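Local coordinates for protein phenol hydroxylase component phN (PDB 3U52) that probably forms part of a multicomponent phenol hydroxylase, binding two iron ions at which phenol is likely hydroxylated with oxygen, at residues F246-H251 with E311-R316; E40-T45 with V255-R260; N83-I88 with K154-L159; D90-N95 with M283-V288. All coordinates share one frame; numbering follows the deposited sequence.

Interactions 1 and 2 lie together on one side of the chain's centre, with their centres about 9 Å apart. Thr45 OG1 probably bonds to Gln250 O, 2.9 Å away, and joins the two. Interactions 3 and 4 lie on the opposite side, about 12 Å apart by centres. They touch where Ile88 CD1 meets Val94 CG2 at 3.4 Å. The two groups are about 42 to 48 Å apart by centres. Interaction 1 is at the C-terminal end of helix 220-250, which also carries the iron ligands Glu233 and His236. Interaction 3 holds the copper ligand His155. In interaction 2 the Ile42 side chain is about 7 Å from a bound xenon.

Interaction 1 (F246-H251 with E311-R316)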
loop_
_atom_site.group_PDB
_atom_site.type_symbol
_atom_site.label_atom_id
_atom_site.label_comp_id
_atom_site.label_asym_id
_atom_site.label_seq_id
_atom_site.Cartn_x
_atom_site.Cartn_y
_atom_site.Cartn_z
ATOM N N PHE A 246 35.651 15.130 6.591
ATOM C CA PHE A 246 36.657 14.111 6.882
ATOM C C PHE A 246 37.945 14.337 6.080
ATOM O O PHE A 246 39.031 14.379 6.640
ATOM C CB PHE A 246 36.144 12.706 6.568
ATOM C CG PHE A 246 37.138 11.648 6.878
ATOM C CD1 PHE A 246 37.443 11.341 8.191
ATOM C CD2 PHE A 246 37.812 10.996 5.858
ATOM C CE1 PHE A 246 38.420 10.354 8.475
ATOM C CE2 PHE A 246 38.758 10.017 6.141
ATOM C CZ PHE A 246 39.056 9.705 7.449
ATOM N N ILE A 247 37.791 14.497 4.777
ATOM C CA ILE A 247 38.918 14.660 3.825
ATOM C C ILE A 247 39.690 15.955 4.057
ATOM O O ILE A 247 40.937 15.945 4.058
ATOM C CB ILE A 247 38.423 14.584 2.375
ATOM C CG1 ILE A 247 37.910 13.173 2.081
ATOM C CG2 ILE A 247 39.539 14.892 1.397
ATOM C CD1 ILE A 247 37.360 13.027 0.622
ATOM N N LEU A 248 38.948 17.048 4.300
ATOM C CA LEU A 248 39.576 18.344 4.552
ATOM C C LEU A 248 40.356 18.364 5.871
ATOM O O LEU A 248 41.376 19.036 5.976
ATOM C CB LEU A 248 38.534 19.475 4.556
ATOM C CG LEU A 248 37.965 19.721 3.152
ATOM C CD1 LEU A 248 36.716 20.638 3.196
ATOM C CD2 LEU A 248 39.025 20.230 2.204
ATOM N N GLU A 249 39.891 17.622 6.863
ATOM C CA GLU A 249 40.538 17.626 8.173
ATOM C C GLU A 249 41.724 16.700 8.272
ATOM O O GLU A 249 42.556 16.839 9.161
ATOM C CB GLU A 249 39.515 17.278 9.238
ATOM C CG GLU A 249 38.606 18.457 9.507
ATOM C CD GLU A 249 37.619 18.226 10.598
ATOM O OE1 GLU A 249 37.838 17.280 11.390
ATOM O OE2 GLU A 249 36.631 19.000 10.662
ATOM N N GLN A 250 41.824 15.752 7.355
ATOM C CA GLN A 250 42.851 14.734 7.452
ATOM C C GLN A 250 44.263 15.220 7.120
ATOM O O GLN A 250 45.230 14.652 7.620
ATOM C CB GLN A 250 42.480 13.500 6.626
ATOM C CG GLN A 250 41.393 12.703 7.251
ATOM C CD GLN A 250 41.875 11.886 8.419
ATOM O OE1 GLN A 250 42.845 11.185 8.296
ATOM N NE2 GLN A 250 41.209 11.984 9.558
ATOM N N HIS A 251 44.394 16.270 6.322
ATOM C CA HIS A 251 45.711 16.739 5.953
ATOM C C HIS A 251 45.589 18.025 5.190
ATOM O O HIS A 251 44.760 18.122 4.283
ATOM C CB HIS A 251 46.426 15.712 5.070
ATOM C CG HIS A 251 47.910 15.811 5.170
ATOM N ND1 HIS A 251 48.620 16.830 4.570
ATOM C CD2 HIS A 251 48.814 15.071 5.859
ATOM C CE1 HIS A 251 49.904 16.695 4.857
ATOM N NE2 HIS A 251 50.046 15.639 5.641
ATOM N N GLU A 311 34.868 27.648 4.700
ATOM C CA GLU A 311 35.922 28.655 4.826
ATOM C C GLU A 311 36.928 28.383 5.947
ATOM O O GLU A 311 38.100 28.702 5.793
ATOM C CB GLU A 311 35.326 30.031 5.038
ATOM C CG GLU A 311 34.792 30.678 3.778
ATOM C CD GLU A 311 34.299 32.102 4.023
ATOM O OE1 GLU A 311 33.168 32.420 3.588
ATOM O OE2 GLU A 311 35.037 32.883 4.677
ATOM N N ARG A 312 36.474 27.792 7.059
ATOM C CA ARG A 312 37.367 27.419 8.172
ATOM C C ARG A 312 38.474 26.459 7.761
ATOM O O ARG A 312 39.507 26.408 8.419
ATOM C CB ARG A 312 36.589 26.849 9.372
ATOM C CG ARG A 312 36.054 25.424 9.246
ATOM C CD ARG A 312 35.410 24.983 10.571
ATOM N NE ARG A 312 36.072 23.838 11.229
ATOM C CZ ARG A 312 37.268 23.838 11.841
ATOM N NH1 ARG A 312 38.032 24.933 11.890
ATOM N NH2 ARG A 312 37.718 22.711 12.392
ATOM N N TYR A 313 38.251 25.708 6.677
ATOM C CA TYR A 313 39.250 24.759 6.128
ATOM C C TYR A 313 40.121 25.392 5.070
ATOM O O TYR A 313 41.041 24.749 4.581
ATOM C CB TYR A 313 38.575 23.537 5.514
ATOM C CG TYR A 313 37.677 22.784 6.450
ATOM C CD1 TYR A 313 36.296 22.753 6.253
ATOM C CD2 TYR A 313 38.206 22.122 7.550
ATOM C CE1 TYR A 313 35.467 22.070 7.113
ATOM C CE2 TYR A 313 37.387 21.426 8.432
ATOM C CZ TYR A 313 36.020 21.398 8.201
ATOM O OH TYR A 313 35.246 20.692 9.094
ATOM N N GLY A 314 39.860 26.645 4.712
ATOM C CA GLY A 314 40.594 27.254 3.601
ATOM C C GLY A 314 39.915 27.050 2.241
ATOM O O GLY A 314 40.540 27.270 1.200
ATOM N N ILE A 315 38.642 26.653 2.236
ATOM C CA ILE A 315 37.917 26.380 0.966
ATOM C C ILE A 315 37.187 27.658 0.492
ATOM O O ILE A 315 36.629 28.377 1.302
ATOM C CB ILE A 315 36.909 25.179 1.141
ATOM C CG1 ILE A 315 37.649 23.845 1.289
ATOM C CG2 ILE A 315 35.798 25.144 0.052
ATOM C CD1 ILE A 315 38.443 23.383 0.070
ATOM N N ARG A 316 37.239 27.989 -0.788
ATOM C CA ARG A 316 36.446 29.139 -1.298
ATOM C C ARG A 316 35.270 28.601 -2.139
ATOM O O ARG A 316 35.267 27.425 -2.504
ATOM C CB ARG A 316 37.308 30.095 -2.130
ATOM C CG ARG A 316 38.045 29.372 -3.251
ATOM C CD ARG A 316 38.458 30.211 -4.441
ATOM N NE ARG A 316 39.215 29.388 -5.388
ATOM C CZ ARG A 316 38.656 28.550 -6.267
ATOM N NH1 ARG A 316 37.331 28.441 -6.339
ATOM N NH2 ARG A 316 39.410 27.821 -7.075
#
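Tyr313 and Ile315, in the Schellman turn that ends helix 291-310, pack on Leu248 and Glu249 in the last turn of helix 220-250. Gly314, at positive phi, is the C-prime residue of the Schellman motif. Gly314 N bonds to Glu311 O, and Ile315 N to Leu310 O.

The Tyr313 ring sits between two aliphatic groups. Leu248 CB lies over one face in a CH-pi contact, 4.2 Å from the ring centroid and nearer the ring's edge than its centre. Arg312 CG covers the opposite face. Leu248 reaches further along the turn with its methyls. Its CD1 is 3.7 Å from Tyr313 CD1 and 3.8 Å from Ile315 CG1, and its CD2 is 3.9 Å from Ile315 CD1.

Glu249 comes in at the edge of the same ring. Its CG stands beside the backbone N (chi1 -76°) and the chain is extended beyond it, which carries the carboxylate out to the phenol. Tyr313 OH donates to Glu249 OE2 at 2.7 Å. The acceptor lies in the plane of the ring and uses its anti lone pair. The carboxylate itself is turned 38° from the ring. Arg312 NH2 is 4.2 Å from the same Glu249 OE2, too far for a salt bridge.

Outside the pair, Leu248 also touches Val258 and Ile315 touches Phe307. Leu248 and Ile315 are buried, Tyr313 is partly exposed, and the polar part, with Glu249 and Arg312, lies on the exposed side. The short phenol bond fixes the Tyr313 hydroxyl, and the nearby guanidinium probably steadies the negative charge on Glu249.

Interaction 2 (E40-T45 with V255-R260); sequences EGIKIT and VPIVQR
Ile257 points from helix 254-283 toward the loop 40-45 and makes the closest approach there. Its CD1 is 3.4 Å from Gly41 O and 3.6 Å from Gly41 C. The carbonyl O of Glu40 is also near that methyl, at 4.0 Å. The tip of the isoleucine thus rests mainly on the peptide groups of Glu40 and Gly41. Its CG1 stands beside the backbone N (chi1 -58°), and the extended second torsion (chi2 172°) carries CD1 out to Gly41 O.

Gly41 suits this tight spot in two ways. A CB on it would point at the helix and come about 3.1 Å from Ile257 CD1. Its positive phi, 97°, would also press a CB against the carbonyl O of Glu40.

The packing is looser next door. Ile42 CD1 is 4.0 Å from Ile257 CG2 and 4.4 Å from Val258 CG2. These are apolar contacts between branched chains that meet at a slant. Ile42 is nonetheless buried.

The solvent side is polar. Lys43 is exposed and makes no contact with 255-260. Its NZ forms a salt bridge with Asp253, just before the helix.

Glu40, by contrast, is buried. Its carboxylate is satisfied by the backbone N atoms of Phe188 and Glu189 at the start of helix 187-216.

The loop therefore lies among three helices. Ile257 and Val258 of helix 254-283 pack on its first half, 40-42. Ile42 and Ile44 rest on Phe188 of helix 187-216. Further along, Ile44 packs on Phe246 and Gln250 of helix 220-250.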
loop_
_atom_site.group_PDB
_atom_site.type_symbol
_atom_site.label_atom_id
_atom_site.label_comp_id
_atom_site.label_asym_id
_atom_site.label_seq_id
_atom_site.Cartn_x
_atom_site.Cartn_y
_atom_site.Cartn_z
ATOM N N GLU A 40 45.660 9.560 -6.108
ATOM C CA GLU A 40 44.991 10.858 -6.329
ATOM C C GLU A 40 45.689 12.021 -5.593
ATOM O O GLU A 40 45.415 13.196 -5.852
ATOM C CB GLU A 40 43.509 10.781 -5.875
ATOM C CG GLU A 40 42.610 10.002 -6.831
ATOM C CD GLU A 40 41.225 9.750 -6.222
ATOM O OE1 GLU A 40 41.121 9.004 -5.220
ATOM O OE2 GLU A 40 40.241 10.299 -6.757
ATOM N N GLY A 41 46.589 11.691 -4.682
ATOM C CA GLY A 41 47.258 12.698 -3.883
ATOM C C GLY A 41 46.645 12.911 -2.528
ATOM O O GLY A 41 47.185 13.683 -1.727
ATOM N N ILE A 42 45.500 12.273 -2.239
ATOM C CA ILE A 42 44.823 12.494 -0.944
ATOM C C ILE A 42 45.521 11.718 0.175
ATOM O O ILE A 42 45.834 10.565 -0.006
ATOM C CB ILE A 42 43.305 12.091 -1.005
ATOM C CG1 ILE A 42 42.547 13.063 -1.940
ATOM C CG2 ILE A 42 42.719 12.049 0.388
ATOM C CD1 ILE A 42 42.367 14.504 -1.363
ATOM N N LYS A 43 45.746 12.363 1.324
ATOM C CA LYS A 43 46.452 11.745 2.427
ATOM C C LYS A 43 45.476 11.543 3.557
ATOM O O LYS A 43 44.788 12.491 3.958
ATOM C CB LYS A 43 47.587 12.635 2.910
ATOM C CG LYS A 43 48.614 12.982 1.825
ATOM C CD LYS A 43 49.982 13.320 2.457
ATOM C CE LYS A 43 50.990 13.790 1.423
ATOM N NZ LYS A 43 50.568 15.129 0.911
ATOM N N ILE A 44 45.381 10.293 4.036
ATOM C CA ILE A 44 44.564 10.008 5.182
ATOM C C ILE A 44 45.496 9.750 6.348
ATOM O O ILE A 44 46.366 8.889 6.285
ATOM C CB ILE A 44 43.583 8.823 4.977
ATOM C CG1 ILE A 44 42.680 9.058 3.749
ATOM C CG2 ILE A 44 42.691 8.633 6.272
ATOM C CD1 ILE A 44 41.829 10.300 3.809
ATOM N N THR A 45 45.285 10.513 7.399
ATOM C CA THR A 45 46.065 10.484 8.639
ATOM C C THR A 45 45.538 9.451 9.673
ATOM O O THR A 45 46.330 8.827 10.383
ATOM C CB THR A 45 46.082 11.902 9.205
ATOM O OG1 THR A 45 47.152 12.636 8.572
ATOM C CG2 THR A 45 46.203 11.913 10.721
ATOM N N VAL A 255 43.651 20.045 0.827
ATOM C CA VAL A 255 42.716 21.172 0.665
ATOM C C VAL A 255 42.704 21.668 -0.773
ATOM O O VAL A 255 41.604 21.840 -1.345
ATOM C CB VAL A 255 42.940 22.343 1.733
ATOM C CG1 VAL A 255 42.163 23.603 1.341
ATOM C CG2 VAL A 255 42.542 21.879 3.121
ATOM N N PRO A 256 43.904 21.922 -1.377
ATOM C CA PRO A 256 43.838 22.384 -2.777
ATOM C C PRO A 256 43.319 21.328 -3.778
ATOM O O PRO A 256 42.719 21.691 -4.789
ATOM C CB PRO A 256 45.288 22.751 -3.098
ATOM C CG PRO A 256 46.087 21.922 -2.121
ATOM C CD PRO A 256 45.295 21.926 -0.867
ATOM N N ILE A 257 43.541 20.043 -3.499
ATOM C CA ILE A 257 43.016 18.987 -4.380
ATOM C C ILE A 257 41.473 19.009 -4.347
ATOM O O ILE A 257 40.823 18.925 -5.392
ATOM C CB ILE A 257 43.516 17.579 -3.938
ATOM C CG1 ILE A 257 45.074 17.540 -3.930
ATOM C CG2 ILE A 257 42.868 16.491 -4.848
ATOM C CD1 ILE A 257 45.658 16.255 -3.314
ATOM N N VAL A 258 40.920 19.089 -3.131
ATOM C CA VAL A 258 39.475 19.136 -2.935
ATOM C C VAL A 258 38.930 20.389 -3.561
ATOM O O VAL A 258 37.860 20.366 -4.136
ATOM C CB VAL A 258 39.064 19.084 -1.424
ATOM C CG1 VAL A 258 37.593 19.376 -1.254
ATOM C CG2 VAL A 258 39.361 17.704 -0.829
ATOM N N GLN A 259 39.662 21.499 -3.464
ATOM C CA GLN A 259 39.185 22.750 -4.091
ATOM C C GLN A 259 38.993 22.596 -5.604
ATOM O O GLN A 259 37.976 23.049 -6.188
ATOM C CB GLN A 259 40.147 23.944 -3.814
ATOM C CG GLN A 259 39.564 25.243 -4.427
ATOM C CD GLN A 259 38.340 25.710 -3.664
ATOM O OE1 GLN A 259 37.210 25.772 -4.191
ATOM N NE2 GLN A 259 38.545 26.038 -2.430
ATOM N N ARG A 260 39.977 21.992 -6.252
ATOM C CA ARG A 260 39.878 21.747 -7.682
ATOM C C ARG A 260 38.697 20.826 -8.025
ATOM O O ARG A 260 38.036 21.036 -9.048
ATOM C CB ARG A 260 41.159 21.103 -8.233
ATOM C CG ARG A 260 42.328 22.084 -8.423
ATOM C CD ARG A 260 43.607 21.314 -8.885
ATOM N NE ARG A 260 44.731 21.767 -8.053
ATOM C CZ ARG A 260 45.563 20.993 -7.370
ATOM N NH1 ARG A 260 45.500 19.668 -7.437
ATOM N NH2 ARG A 260 46.500 21.577 -6.646
#

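Interaction 3 (N83-I88 with K154-L159); sequences NGHQNI and KHFNGL. With CU (copper (II) ion), chain J.
His85 stacks face to face on His155, a ligand of the bound copper. The ring centroids are 3.9 Å apart and the planes differ by only 12°. His85 NE2 lies over the centre of the His155 ring, 3.6 Å from both its CG and its ND1. His155 ND1 binds copper at 2.1 Å, and His494 from helix 490-498 is the other protein ligand.

The His85 ring is held on several sides. Its CG sits between the backbone N and the carbonyl carbon (chi1 64°), which swings the ring toward His155. Gln86 CG covers the opposite face, and Asn83 OD1 lies in plane at the edge. His85 ND1 is hydrogen-bonded to His151.

Nearer the backbone, His85 CB meets the edge of the Phe156 ring, 4.0 Å from CE2. Ile88 CD1 approaches Phe156 CZ at 4.3 Å.

With an alanine here the imidazole is gone, which would probably leave His151 NE2 without its partner and strip the stacking cover from one face of the His155 ring.

The contact joins the 3-10 turn 84-87, after the Schellman end of helix 58-81 at Asn83, to the end of helix 125-155. His85 is a second-shell residue, stacked on first-shell His155, of a two-histidine copper site.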
loop_
_atom_site.group_PDB
_atom_site.type_symbol
_atom_site.label_atom_id
_atom_site.label_comp_id
_atom_site.label_asym_id
_atom_site.label_seq_id
_atom_site.Cartn_x
_atom_site.Cartn_y
_atom_site.Cartn_z
ATOM N N ASN A 83 -6.020 2.889 -13.474
ATOM C CA ASN A 83 -5.590 3.734 -14.588
ATOM C C ASN A 83 -5.306 5.148 -14.172
ATOM O O ASN A 83 -5.885 6.107 -14.678
ATOM C CB ASN A 83 -6.604 3.667 -15.716
ATOM C CG ASN A 83 -6.585 2.334 -16.406
ATOM O OD1 ASN A 83 -5.530 1.854 -16.892
ATOM N ND2 ASN A 83 -7.739 1.698 -16.431
ATOM N N GLY A 84 -4.403 5.272 -13.212
ATOM C CA GLY A 84 -4.077 6.544 -12.660
ATOM C C GLY A 84 -3.382 7.487 -13.630
ATOM O O GLY A 84 -3.342 8.684 -13.373
ATOM N N HIS A 85 -2.841 6.973 -14.734
ATOM C CA HIS A 85 -2.219 7.838 -15.757
ATOM C C HIS A 85 -3.294 8.806 -16.353
ATOM O O HIS A 85 -2.977 9.900 -16.858
ATOM C CB HIS A 85 -1.596 6.979 -16.850
ATOM C CG HIS A 85 -2.609 6.177 -17.613
ATOM N ND1 HIS A 85 -3.184 5.029 -17.106
ATOM C CD2 HIS A 85 -3.215 6.404 -18.799
ATOM C CE1 HIS A 85 -4.070 4.560 -17.969
ATOM N NE2 HIS A 85 -4.107 5.378 -19.006
ATOM N N GLN A 86 -4.578 8.428 -16.236
ATOM C CA GLN A 86 -5.655 9.275 -16.749
ATOM C C GLN A 86 -5.869 10.534 -15.923
ATOM O O GLN A 86 -6.517 11.469 -16.378
ATOM C CB GLN A 86 -6.937 8.465 -16.916
ATOM C CG GLN A 86 -6.763 7.228 -17.854
ATOM C CD GLN A 86 -8.055 6.468 -18.029
ATOM O OE1 GLN A 86 -8.996 6.649 -17.237
ATOM N NE2 GLN A 86 -8.115 5.597 -19.035
ATOM N N ASN A 87 -5.297 10.571 -14.721
ATOM C CA ASN A 87 -5.493 11.710 -13.811
ATOM C C ASN A 87 -4.372 12.737 -13.778
ATOM O O ASN A 87 -4.455 13.700 -13.026
ATOM C CB ASN A 87 -5.770 11.219 -12.392
ATOM C CG ASN A 87 -7.008 10.333 -12.320
ATOM O OD1 ASN A 87 -7.058 9.359 -11.559
ATOM N ND2 ASN A 87 -8.008 10.669 -13.117
ATOM N N ILE A 88 -3.363 12.580 -14.626
ATOM C CA ILE A 88 -2.348 13.616 -14.744
ATOM C C ILE A 88 -2.950 14.881 -15.365
ATOM O O ILE A 88 -4.027 14.833 -15.971
ATOM C CB ILE A 88 -1.062 13.152 -15.522
ATOM C CG1 ILE A 88 -1.385 12.682 -16.948
ATOM C CG2 ILE A 88 -0.250 12.085 -14.703
ATOM C CD1 ILE A 88 -0.136 12.331 -17.786
ATOM N N LYS A 154 3.307 1.609 -20.813
ATOM C CA LYS A 154 2.200 0.956 -21.538
ATOM C C LYS A 154 1.272 1.893 -22.303
ATOM O O LYS A 154 0.552 1.429 -23.226
ATOM C CB LYS A 154 1.368 0.113 -20.582
ATOM C CG LYS A 154 2.246 -0.913 -19.856
ATOM C CD LYS A 154 1.434 -1.836 -18.980
ATOM C CE LYS A 154 2.366 -2.658 -18.128
ATOM N NZ LYS A 154 1.601 -3.738 -17.416
ATOM N N HIS A 155 1.247 3.172 -21.941
ATOM C CA HIS A 155 0.221 4.079 -22.477
ATOM C C HIS A 155 0.761 5.286 -23.242
ATOM O O HIS A 155 -0.035 6.029 -23.852
ATOM C CB HIS A 155 -0.707 4.573 -21.359
ATOM C CG HIS A 155 -1.585 3.487 -20.815
ATOM N ND1 HIS A 155 -2.729 3.071 -21.468
ATOM C CD2 HIS A 155 -1.455 2.686 -19.727
ATOM C CE1 HIS A 155 -3.269 2.054 -20.814
ATOM N NE2 HIS A 155 -2.529 1.813 -19.739
ATOM N N PHE A 156 2.073 5.509 -23.137
ATOM C CA PHE A 156 2.733 6.683 -23.740
ATOM C C PHE A 156 4.026 6.280 -24.484
ATOM O O PHE A 156 4.583 5.227 -24.210
ATOM C CB PHE A 156 3.033 7.772 -22.677
ATOM C CG PHE A 156 1.783 8.339 -22.010
ATOM C CD1 PHE A 156 1.043 9.356 -22.612
ATOM C CD2 PHE A 156 1.328 7.798 -20.808
ATOM C CE1 PHE A 156 -0.130 9.855 -22.018
ATOM C CE2 PHE A 156 0.174 8.290 -20.168
ATOM C CZ PHE A 156 -0.560 9.334 -20.771
ATOM N N ASN A 157 4.494 7.118 -25.410
ATOM C CA ASN A 157 5.619 6.725 -26.274
ATOM C C ASN A 157 6.883 7.266 -25.633
ATOM O O ASN A 157 6.800 8.036 -24.702
ATOM C CB ASN A 157 5.401 7.222 -27.712
ATOM C CG ASN A 157 4.284 6.439 -28.449
ATOM O OD1 ASN A 157 4.213 5.219 -28.332
ATOM N ND2 ASN A 157 3.400 7.148 -29.172
ATOM N N GLY A 158 8.048 6.808 -26.071
ATOM C CA GLY A 158 9.294 7.393 -25.650
ATOM C C GLY A 158 9.867 6.860 -24.340
ATOM O O GLY A 158 10.940 7.289 -23.919
ATOM N N LEU A 159 9.194 5.906 -23.707
ATOM C CA LEU A 159 9.661 5.369 -22.425
ATOM C C LEU A 159 10.190 3.947 -22.595
ATOM O O LEU A 159 10.588 3.332 -21.625
ATOM C CB LEU A 159 8.502 5.358 -21.387
ATOM C CG LEU A 159 8.062 6.740 -20.916
ATOM C CD1 LEU A 159 6.593 6.925 -21.112
ATOM C CD2 LEU A 159 8.424 6.891 -19.468
HETATM CU CU CU J . -3.266 4.246 -23.108
#

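Interaction 4 (D90-N95 with M283-V288)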
loop_
_atom_site.group_PDB
_atom_site.type_symbol
_atom_site.label_atom_id
_atom_site.label_comp_id
_atom_site.label_asym_id
_atom_site.label_seq_id
_atom_site.Cartn_x
_atom_site.Cartn_y
_atom_site.Cartn_z
ATOM N N ASP A 90 -2.050 16.768 -17.944
ATOM C CA ASP A 90 -2.031 16.770 -19.435
ATOM C C ASP A 90 -0.929 15.840 -19.888
ATOM O O ASP A 90 0.087 15.701 -19.196
ATOM C CB ASP A 90 -1.701 18.177 -19.970
ATOM C CG ASP A 90 -1.798 18.256 -21.501
ATOM O OD1 ASP A 90 -0.766 18.218 -22.180
ATOM O OD2 ASP A 90 -2.932 18.260 -22.018
ATOM N N ALA A 91 -1.103 15.204 -21.045
ATOM C CA ALA A 91 -0.121 14.256 -21.549
ATOM C C ALA A 91 1.250 14.922 -21.838
ATOM O O ALA A 91 2.255 14.202 -21.881
ATOM C CB ALA A 91 -0.622 13.548 -22.764
ATOM N N ARG A 92 1.298 16.260 -21.995
ATOM C CA ARG A 92 2.588 16.961 -22.160
ATOM C C ARG A 92 3.500 16.594 -20.993
ATOM O O ARG A 92 4.725 16.521 -21.139
ATOM C CB ARG A 92 2.459 18.500 -22.213
ATOM C CG ARG A 92 1.826 19.033 -23.520
ATOM C CD ARG A 92 1.706 20.588 -23.532
ATOM N NE ARG A 92 1.006 21.073 -22.334
ATOM C CZ ARG A 92 0.940 22.346 -21.913
ATOM N NH1 ARG A 92 1.565 23.322 -22.582
ATOM N NH2 ARG A 92 0.258 22.654 -20.793
ATOM N N TYR A 93 2.896 16.393 -19.817
ATOM C CA TYR A 93 3.651 16.111 -18.581
ATOM C C TYR A 93 4.496 14.859 -18.731
ATOM O O TYR A 93 5.566 14.773 -18.130
ATOM C CB TYR A 93 2.687 15.950 -17.368
ATOM C CG TYR A 93 3.364 15.327 -16.140
ATOM C CD1 TYR A 93 4.114 16.118 -15.231
ATOM C CD2 TYR A 93 3.307 13.956 -15.908
ATOM C CE1 TYR A 93 4.733 15.540 -14.120
ATOM C CE2 TYR A 93 3.923 13.374 -14.814
ATOM C CZ TYR A 93 4.613 14.150 -13.923
ATOM O OH TYR A 93 5.226 13.493 -12.871
ATOM N N VAL A 94 4.036 13.870 -19.503
ATOM C CA VAL A 94 4.737 12.591 -19.573
ATOM C C VAL A 94 6.162 12.776 -20.204
ATOM O O VAL A 94 7.070 11.983 -19.930
ATOM C CB VAL A 94 3.917 11.540 -20.284
ATOM C CG1 VAL A 94 4.635 10.161 -20.333
ATOM C CG2 VAL A 94 2.536 11.426 -19.602
ATOM N N ASN A 95 6.349 13.847 -20.965
ATOM C CA ASN A 95 7.677 14.178 -21.483
ATOM C C ASN A 95 8.768 14.382 -20.435
ATOM O O ASN A 95 9.919 14.064 -20.701
ATOM C CB ASN A 95 7.563 15.319 -22.477
ATOM C CG ASN A 95 6.713 14.897 -23.687
ATOM O OD1 ASN A 95 7.159 14.121 -24.514
ATOM N ND2 ASN A 95 5.471 15.344 -23.733
ATOM N N MET A 283 8.198 21.744 -19.309
ATOM C CA MET A 283 7.537 20.463 -19.479
ATOM C C MET A 283 6.395 20.195 -18.482
ATOM O O MET A 283 5.577 19.301 -18.727
ATOM C CB MET A 283 8.524 19.306 -19.494
ATOM C CG MET A 283 9.573 19.359 -20.626
ATOM S SD MET A 283 10.426 17.790 -20.485
ATOM C CE MET A 283 11.097 17.517 -22.083
ATOM N N LEU A 284 6.343 20.948 -17.387
ATOM C CA LEU A 284 5.265 20.767 -16.402
ATOM C C LEU A 284 4.057 21.673 -16.722
ATOM O O LEU A 284 4.213 22.894 -16.747
ATOM C CB LEU A 284 5.775 21.036 -14.974
ATOM C CG LEU A 284 6.995 20.246 -14.467
ATOM C CD1 LEU A 284 7.447 20.782 -13.111
ATOM C CD2 LEU A 284 6.697 18.735 -14.396
ATOM N N PRO A 285 2.874 21.073 -17.022
ATOM C CA PRO A 285 1.656 21.866 -17.240
ATOM C C PRO A 285 1.318 22.794 -16.063
ATOM O O PRO A 285 1.089 24.002 -16.289
ATOM C CB PRO A 285 0.569 20.792 -17.466
ATOM C CG PRO A 285 1.323 19.653 -18.105
ATOM C CD PRO A 285 2.646 19.631 -17.338
ATOM N N ASN A 286 1.308 22.242 -14.834
ATOM C CA ASN A 286 1.237 23.062 -13.609
ATOM C C ASN A 286 2.615 23.288 -13.029
ATOM O O ASN A 286 3.310 22.309 -12.709
ATOM C CB ASN A 286 0.280 22.458 -12.548
ATOM C CG ASN A 286 -1.077 22.111 -13.143
ATOM O OD1 ASN A 286 -1.618 22.890 -13.931
ATOM N ND2 ASN A 286 -1.614 20.953 -12.809
ATOM N N LYS A 287 2.976 24.575 -12.860
ATOM C CA LYS A 287 4.319 24.983 -12.473
ATOM C C LYS A 287 4.480 24.921 -10.962
ATOM O O LYS A 287 3.540 25.234 -10.225
ATOM C CB LYS A 287 4.633 26.428 -12.928
ATOM C CG LYS A 287 4.325 26.776 -14.392
ATOM C CD LYS A 287 5.193 25.986 -15.430
ATOM C CE LYS A 287 4.653 26.220 -16.860
ATOM N NZ LYS A 287 5.362 25.301 -17.864
ATOM N N VAL A 288 5.665 24.534 -10.509
ATOM C CA VAL A 288 6.011 24.519 -9.076
ATOM C C VAL A 288 6.665 25.868 -8.710
ATOM O O VAL A 288 6.186 26.622 -7.854
ATOM C CB VAL A 288 6.991 23.350 -8.718
ATOM C CG1 VAL A 288 7.235 23.286 -7.175
ATOM C CG2 VAL A 288 6.449 22.027 -9.200
#
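Tyr93 lies against Leu284 and Pro285 along one side of its side chain. Its CB is 3.7 Å from Pro285 CD. CG is anti to the backbone N (chi1 166°), which sends the ring alongside Leu284. The ring atoms CD1 and CE1 are each 3.8 Å from Leu284 CD2, a methyl that meets the ring at its edge. At the tip, OH bonds to Asp219.

Pro285 touches Asp90, Arg92 and Tyr93. Its CG is 3.8 Å from Asp90 CB, and its CB is equally close to Arg92 NH2. Arg92 NE makes a weak bond, part of a salt bridge, to Asp90 OD1 at 3.4 Å. Its NH1 forms a salt bridge with Glu357.

Met283 extends along Asn95, with SD 3.8 Å from Asn95 O and CE 4.2 Å from Asn95 CB. An alanine in its place would lack everything beyond CB and would probably open a gap between Asn95 and Phe348, which Met283 also touches. Met283 O is buried without a partner in the model.

The 90-95 turn is tied by its own backbone and side chains. Asn95 ND2 and N both donate to Arg92 O from the same face of its plane. Arg92 N donates to Asp90 OD1 at 2.9 Å. This last bond makes an Asx turn, here leading into helix 94-103, and the loop after helix 254-283 packs against it.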